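Local coordinates for protein NADPH-flavin oxidoreductase (Helicobacter pylori, PDB 2H0U) that binds FMN and, as a member of the nitroreductase family, probably acts as an NAD(P)H-dependent flavin oxidoreductase, at residues F14-K17 and K18-P21. Numbering follows the deposited sequence.
Sequences FAAK and KYDP. With FMN (flavin mononucleotide), chain B.
The phosphate oxygen O2P of FMN takes a nearly straight hydrogen bond from the backbone N of Ala15, 2.8 Å long with an N-H...O angle of 169°. Beside it the small CB of Ala15 comes within 3.4 Å of phosphate oxygen O1P, letting the phosphate sit close to the main chain. Lys17 reaches the pyrimidine edge of the flavin: its long chain, bent at chi2 (-21°) and again at chi4, brings NZ to 3.1 Å from FMN O2, a hydrogen bond that may help stabilise negative charge on the N1-C2 side of a reduced flavin. Tyr19 reaches back along the chain toward Ala16. With CG beside its backbone N (chi1 -71°), the ring brings OH to 2.9 Å from Ala16 O, a weak hydrogen bond, as fits an oxygen well out of the ring plane, while the Ala16 methyl packs 3.8 Å from Tyr19 CZ; alanine is small enough to lie against the hydroxyl end of the ring. Backbone bonds join Ala16 to Ser160 in strand 159-163 and Lys18 to Asn198 in the loop after strand 186-195. With Arg13, Lys204 and Arg206, which also bond FMN, the loop after helix 3-12 forms part of the flavin-binding pocket of the nitroreductase fold.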
# COMPACT_ATOMS: atom_id res chain seq x y z
N PHE A 14 1.13 -7.12 -13.92
CA PHE A 14 2.02 -6.10 -14.44
C PHE A 14 1.16 -4.88 -14.74
O PHE A 14 -0.06 -4.95 -14.69
CB PHE A 14 2.74 -6.58 -15.72
CG PHE A 14 1.87 -6.55 -16.96
CD1 PHE A 14 2.06 -5.57 -17.95
CD2 PHE A 14 0.87 -7.53 -17.14
CE1 PHE A 14 1.26 -5.58 -19.10
CE2 PHE A 14 0.05 -7.50 -18.27
CZ PHE A 14 0.24 -6.55 -19.25
N ALA A 15 1.81 -3.77 -15.04
CA ALA A 15 1.07 -2.55 -15.30
C ALA A 15 0.57 -2.57 -16.75
O ALA A 15 1.28 -2.18 -17.71
CB ALA A 15 1.93 -1.30 -15.00
N ALA A 16 -0.66 -3.07 -16.91
CA ALA A 16 -1.24 -3.19 -18.24
C ALA A 16 -1.66 -1.82 -18.77
O ALA A 16 -2.45 -1.11 -18.14
CB ALA A 16 -2.44 -4.17 -18.22
N LYS A 17 -1.13 -1.45 -19.93
CA LYS A 17 -1.45 -0.14 -20.54
C LYS A 17 -2.40 -0.23 -21.73
O LYS A 17 -2.96 0.80 -22.14
CB LYS A 17 -0.18 0.59 -21.02
CG LYS A 17 0.91 0.96 -19.96
CD LYS A 17 0.44 1.01 -18.51
CE LYS A 17 1.66 1.09 -17.57
NZ LYS A 17 2.76 2.04 -18.03
N LYS A 18 -2.54 -1.42 -22.31
CA LYS A 18 -3.41 -1.67 -23.46
C LYS A 18 -4.45 -2.76 -23.14
O LYS A 18 -4.10 -3.88 -22.75
CB LYS A 18 -2.60 -2.10 -24.68
CG LYS A 18 -1.62 -1.09 -25.21
CD LYS A 18 -1.37 -1.43 -26.69
CE LYS A 18 -0.49 -0.44 -27.43
NZ LYS A 18 0.94 -0.86 -27.36
N TYR A 19 -5.71 -2.41 -23.31
CA TYR A 19 -6.82 -3.23 -22.85
C TYR A 19 -7.70 -3.64 -24.01
O TYR A 19 -7.83 -2.91 -25.00
CB TYR A 19 -7.65 -2.47 -21.81
CG TYR A 19 -6.93 -2.32 -20.49
CD1 TYR A 19 -7.02 -3.32 -19.51
CD2 TYR A 19 -6.13 -1.20 -20.24
CE1 TYR A 19 -6.35 -3.21 -18.32
CE2 TYR A 19 -5.46 -1.08 -19.03
CZ TYR A 19 -5.57 -2.10 -18.09
OH TYR A 19 -4.90 -2.00 -16.91
N ASP A 20 -8.27 -4.82 -23.87
CA ASP A 20 -9.16 -5.37 -24.87
C ASP A 20 -10.52 -4.66 -24.74
O ASP A 20 -11.22 -4.90 -23.77
CB ASP A 20 -9.29 -6.88 -24.63
CG ASP A 20 -10.08 -7.58 -25.73
OD1 ASP A 20 -10.87 -6.90 -26.42
OD2 ASP A 20 -9.92 -8.82 -25.86
N PRO A 21 -10.90 -3.82 -25.72
CA PRO A 21 -12.12 -3.02 -25.51
C PRO A 21 -13.38 -3.88 -25.65
O PRO A 21 -14.47 -3.41 -25.36
CB PRO A 21 -12.06 -1.96 -26.63
CG PRO A 21 -11.32 -2.67 -27.75
CD PRO A 21 -10.33 -3.59 -27.06
N1 FMN B . 1.64 3.83 -15.00
C2 FMN B . 1.11 4.76 -15.87
O2 FMN B . 1.24 4.58 -17.08
N3 FMN B . 0.50 5.90 -15.42
C4 FMN B . 0.41 6.13 -14.07
O4 FMN B . -0.27 7.07 -13.66
C4A FMN B . 0.98 5.20 -13.18
N5 FMN B . 0.91 5.42 -11.82
C5A FMN B . 1.37 4.47 -10.92
C6 FMN B . 1.23 4.75 -9.55
C7 FMN B . 1.70 3.79 -8.64
C7M FMN B . 1.23 3.89 -7.22
C8 FMN B . 2.34 2.61 -9.07
C8M FMN B . 2.57 1.47 -8.07
C9 FMN B . 2.47 2.36 -10.43
C9A FMN B . 2.00 3.30 -11.36
N10 FMN B . 2.13 3.09 -12.74
C10 FMN B . 1.58 4.03 -13.64
C1' FMN B . 2.80 1.86 -13.30
C2' FMN B . 4.30 1.80 -12.97
O2' FMN B . 5.00 2.45 -14.00
C3' FMN B . 4.68 0.32 -12.90
O3' FMN B . 3.98 -0.30 -11.84
C4' FMN B . 6.16 0.04 -12.64
O4' FMN B . 6.89 0.50 -13.77
C5' FMN B . 6.49 -1.45 -12.38
O5' FMN B . 6.08 -2.18 -13.55
P FMN B . 5.02 -3.37 -13.40
O1P FMN B . 3.83 -2.79 -12.67
O2P FMN B . 4.65 -3.79 -14.82
O3P FMN B . 5.62 -4.52 -12.63